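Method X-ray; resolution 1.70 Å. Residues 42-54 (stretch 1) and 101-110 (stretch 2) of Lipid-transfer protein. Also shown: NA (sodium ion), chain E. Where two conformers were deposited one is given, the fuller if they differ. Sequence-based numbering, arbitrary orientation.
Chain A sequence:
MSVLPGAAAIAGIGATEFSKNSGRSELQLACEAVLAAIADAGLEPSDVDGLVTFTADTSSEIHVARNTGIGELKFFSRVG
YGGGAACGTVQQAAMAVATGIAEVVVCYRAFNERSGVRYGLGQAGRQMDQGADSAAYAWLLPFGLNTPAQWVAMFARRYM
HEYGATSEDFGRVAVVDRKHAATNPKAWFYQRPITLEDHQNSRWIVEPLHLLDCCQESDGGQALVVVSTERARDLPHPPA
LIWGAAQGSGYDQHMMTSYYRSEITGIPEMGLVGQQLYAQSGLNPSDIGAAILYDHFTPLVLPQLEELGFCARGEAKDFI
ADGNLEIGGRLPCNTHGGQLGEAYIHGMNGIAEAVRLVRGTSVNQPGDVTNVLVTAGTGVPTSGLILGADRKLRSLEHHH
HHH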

# COMPACT_ATOMS: atom_id res chain seq x y z
N GLY A 42 23.60 -14.41 -6.03
CA GLY A 42 24.94 -14.46 -5.49
C GLY A 42 25.21 -13.43 -4.43
O GLY A 42 26.36 -12.99 -4.28
N LEU A 43 24.18 -13.01 -3.69
CA LEU A 43 24.28 -11.99 -2.65
C LEU A 43 23.96 -12.59 -1.28
O LEU A 43 23.66 -13.79 -1.14
N GLU A 44 24.08 -11.75 -0.26
CA GLU A 44 23.77 -12.06 1.13
C GLU A 44 22.61 -11.19 1.61
O GLU A 44 22.45 -10.08 1.11
N PRO A 45 21.83 -11.64 2.59
CA PRO A 45 20.70 -10.80 3.07
C PRO A 45 21.11 -9.40 3.51
O PRO A 45 20.37 -8.45 3.24
N SER A 46 22.27 -9.24 4.18
CA SER A 46 22.73 -7.93 4.62
C SER A 46 23.00 -6.98 3.46
O SER A 46 23.09 -5.76 3.67
N ASP A 47 23.12 -7.50 2.24
CA ASP A 47 23.28 -6.63 1.07
C ASP A 47 21.99 -5.89 0.72
O ASP A 47 22.05 -4.83 0.08
N VAL A 48 20.83 -6.41 1.11
CA VAL A 48 19.53 -5.86 0.71
C VAL A 48 19.22 -4.59 1.48
O VAL A 48 19.25 -4.56 2.71
N ASP A 49 18.88 -3.52 0.75
CA ASP A 49 18.48 -2.29 1.41
C ASP A 49 17.11 -1.80 0.96
O ASP A 49 16.69 -0.70 1.35
N GLY A 50 16.39 -2.59 0.17
CA GLY A 50 15.05 -2.22 -0.25
C GLY A 50 14.14 -3.42 -0.36
O GLY A 50 14.57 -4.52 -0.73
N LEU A 51 12.85 -3.20 -0.05
CA LEU A 51 11.83 -4.23 -0.18
C LEU A 51 10.56 -3.62 -0.76
O LEU A 51 10.11 -2.57 -0.27
N VAL A 52 9.97 -4.28 -1.75
CA VAL A 52 8.74 -3.83 -2.39
C VAL A 52 7.75 -5.00 -2.43
O VAL A 52 8.12 -6.12 -2.78
N THR A 53 6.50 -4.74 -2.07
CA THR A 53 5.48 -5.78 -2.23
C THR A 53 4.15 -5.12 -2.57
O THR A 53 4.10 -3.93 -2.93
N PHE A 54 3.08 -5.91 -2.53
CA PHE A 54 1.73 -5.46 -2.82
C PHE A 54 1.09 -4.86 -1.57
O PHE A 54 1.39 -5.27 -0.45
N ILE A 101 18.75 5.64 -4.40
CA ILE A 101 18.14 5.46 -3.08
C ILE A 101 18.51 4.10 -2.50
O ILE A 101 18.75 3.96 -1.29
N ALA A 102 18.54 3.08 -3.34
CA ALA A 102 18.83 1.73 -2.90
C ALA A 102 19.75 1.05 -3.89
O ALA A 102 19.75 1.37 -5.08
N GLU A 103 20.54 0.10 -3.39
CA GLU A 103 21.42 -0.70 -4.24
C GLU A 103 20.88 -2.09 -4.53
O GLU A 103 21.13 -2.63 -5.61
N VAL A 104 20.14 -2.69 -3.61
CA VAL A 104 19.69 -4.08 -3.74
C VAL A 104 18.26 -4.17 -3.23
O VAL A 104 18.04 -4.06 -2.02
N VAL A 105 17.31 -4.36 -4.13
CA VAL A 105 15.89 -4.32 -3.79
C VAL A 105 15.30 -5.68 -4.07
O VAL A 105 15.51 -6.24 -5.15
N VAL A 106 14.54 -6.22 -3.12
CA VAL A 106 13.81 -7.46 -3.33
C VAL A 106 12.32 -7.17 -3.46
O VAL A 106 11.73 -6.53 -2.58
N CYS A 107 11.72 -7.64 -4.55
CA CYS A 107 10.29 -7.54 -4.78
C CYS A 107 9.68 -8.91 -4.49
O CYS A 107 10.21 -9.92 -4.95
N TYR A 108 8.58 -8.96 -3.73
CA TYR A 108 8.05 -10.27 -3.34
C TYR A 108 6.53 -10.25 -3.19
O TYR A 108 5.90 -9.21 -3.04
N ARG A 109 5.95 -11.46 -3.22
CA ARG A 109 4.56 -11.69 -2.90
C ARG A 109 4.47 -13.13 -2.44
O ARG A 109 5.01 -14.03 -3.09
N ALA A 110 3.79 -13.36 -1.32
CA ALA A 110 3.58 -14.73 -0.86
C ALA A 110 2.25 -14.83 -0.13
O ALA A 110 1.87 -13.94 0.63

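Neighbouring parallel strands pack their side chains in two layers, one on each face of the sheet, and leave polar groups to finish the ends. The strand 50-54 and the strand that leads to 110 in this lipid-transfer protein, running at 20° to each other, illustrate the principle. On one face lie Leu51 and Val106. Leu51 adopts chi1 m and chi2 t, which brings its CD2 to 3.6 Å from Val106 CB and 4.1 Å from Tyr108 CE1. Val106, a t rotamer, also sets its CG2 3.8 Å from Val48 CG1. Val48, t as well, reaches back with CG2 to 4.0 Å from Val104 CG1, and Leu43 (m, t) closes on the same methyl, its CD1 3.7 Å from Val104 CG1. Val104, pointing toward the first stretch with chi1 t, therefore gathers two apolar neighbours and gives up more area to the contact than any other residue.

The other face carries Val52, Val105 and Cys107. Both valines are t, and Val52 CG2 lies 3.7 Å from Val105 CG1; Cys107 is m, with its SG a looser 4.3 Å from Val52 CB. Gly50 belongs to this face but has no side chain, and the space is needed: an ideal CB there would fall 2.9 Å from Val105 CG2, a clash.

Toward the C-terminal end, aromatic faces take over. Tyr108, with chi1 p, turns its ring so that Thr53 CB sits over one face, 3.8 Å from the centroid. Thr53 is t, and its hydroxyl donates to the backbone, OG1 lying 2.7 Å from Tyr108 O. Beyond it Phe54 (m) receives Arg109 CD over its ring, 3.6 Å from the centroid, so the CD methylene lies over the aromatic face, while NH1 is satisfied elsewhere in the structure.

The polar edge at the opposite end is organised by Asp49. Its CB points sideways, but chi1 p brings the carboxylate nearer to the backbone of the second stretch, where OD1 accepts from Val104 N at 2.9 Å and OD2 from Glu103 N at 3.0 Å. The carboxylate thus accepts from two successive backbone amides of the second stretch. Glu103 (m, t) lies close by, its OE1 4.3 Å from Asp49 OD2; a water lies 2.5 Å from Asp49 OD2 and 2.9 Å from Glu103 OE1, where it can donate to either carboxylate. Nearby, a sodium ion is bound by Val48 O at 2.4 Å, by two waters and by atoms elsewhere in the structure.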

# COMPACT_ATOMS: atom_id res chain seq x y z
CB LEU A 43 23.35 -10.82 -2.97
CG LEU A 43 23.62 -10.01 -4.24
CD1 LEU A 43 22.49 -8.99 -4.53
CD2 LEU A 43 24.94 -9.29 -4.12
CB GLU A 44 24.97 -11.82 2.04
CG GLU A 44 26.17 -12.74 1.76
CD GLU A 44 25.94 -14.17 2.22
OE1 GLU A 44 24.85 -14.48 2.74
OE2 GLU A 44 26.86 -15.00 2.06
CB PRO A 45 20.11 -11.62 4.22
CG PRO A 45 20.42 -13.05 3.87
CD PRO A 45 21.77 -13.00 3.17
CB SER A 46 24.01 -8.07 5.46
OG SER A 46 25.01 -8.71 4.69
CB ASP A 47 23.74 -7.45 -0.14
CG ASP A 47 25.12 -8.06 0.06
OD1 ASP A 47 25.96 -7.41 0.69
OD2 ASP A 47 25.35 -9.19 -0.43
CB VAL A 48 18.42 -6.90 0.95
CG1 VAL A 48 17.05 -6.33 0.59
CG2 VAL A 48 18.68 -8.15 0.13
CB ASP A 49 19.54 -1.19 1.23
CG ASP A 49 19.92 -0.95 -0.21
OD1 ASP A 49 19.28 -1.51 -1.12
OD2 ASP A 49 20.89 -0.17 -0.43
CB LEU A 51 11.49 -4.88 1.17
CG LEU A 51 12.54 -5.83 1.75
CD1 LEU A 51 12.14 -6.32 3.15
CD2 LEU A 51 12.82 -7.01 0.85
CB VAL A 52 9.01 -3.30 -3.82
CG1 VAL A 52 7.73 -2.72 -4.40
CG2 VAL A 52 10.13 -2.22 -3.81
CB THR A 53 5.42 -6.70 -0.99
OG1 THR A 53 4.52 -7.78 -1.22
CG2 THR A 53 4.97 -5.96 0.25
CB PHE A 54 0.84 -6.63 -3.27
CG PHE A 54 1.20 -7.27 -4.62
CD1 PHE A 54 2.49 -7.23 -5.18
CD2 PHE A 54 0.20 -7.97 -5.29
CE1 PHE A 54 2.75 -7.89 -6.38
CE2 PHE A 54 0.47 -8.63 -6.51
CZ PHE A 54 1.72 -8.56 -7.05
CB ILE A 101 16.62 5.65 -3.20
CG1 ILE A 101 16.28 7.13 -3.43
CG2 ILE A 101 15.90 5.10 -1.96
CD1 ILE A 101 16.75 8.08 -2.28
CB ALA A 102 17.56 0.88 -2.76
CB GLU A 103 22.80 -0.79 -3.58
CG GLU A 103 23.54 0.55 -3.63
CD GLU A 103 24.90 0.49 -2.99
OE1 GLU A 103 24.98 0.01 -1.84
OE2 GLU A 103 25.88 0.91 -3.63
CB VAL A 104 20.59 -5.06 -2.97
CG1 VAL A 104 20.12 -6.47 -3.17
CG2 VAL A 104 22.06 -4.92 -3.42
CB VAL A 105 15.15 -3.21 -4.56
CG1 VAL A 105 13.69 -3.13 -4.08
CG2 VAL A 105 15.89 -1.86 -4.37
CB VAL A 106 14.08 -8.49 -2.22
CG1 VAL A 106 13.46 -9.81 -2.58
CG2 VAL A 106 15.59 -8.66 -2.02
CB CYS A 107 10.00 -7.14 -6.23
SG CYS A 107 10.95 -5.74 -6.81
CB TYR A 108 8.68 -10.76 -2.02
CG TYR A 108 8.35 -9.91 -0.80
CD1 TYR A 108 9.11 -8.82 -0.47
CD2 TYR A 108 7.27 -10.22 0.02
CE1 TYR A 108 8.81 -8.04 0.64
CE2 TYR A 108 6.96 -9.43 1.13
CZ TYR A 108 7.74 -8.36 1.43
OH TYR A 108 7.46 -7.58 2.50
CB ARG A 109 3.65 -11.45 -4.12
CG ARG A 109 2.16 -11.49 -3.84
CD ARG A 109 1.69 -10.25 -3.11
NE ARG A 109 0.24 -10.24 -2.96
CZ ARG A 109 -0.44 -10.67 -1.90
NH1 ARG A 109 0.18 -11.15 -0.81
NH2 ARG A 109 -1.77 -10.62 -1.92
CB ALA A 110 4.72 -15.18 0.06
NA NA E . 19.72 -4.14 4.98
O HOH W 1 23.22 -0.53 0.41
O HOH W 2 21.47 -2.50 4.37
O HOH W 3 21.42 -4.30 6.49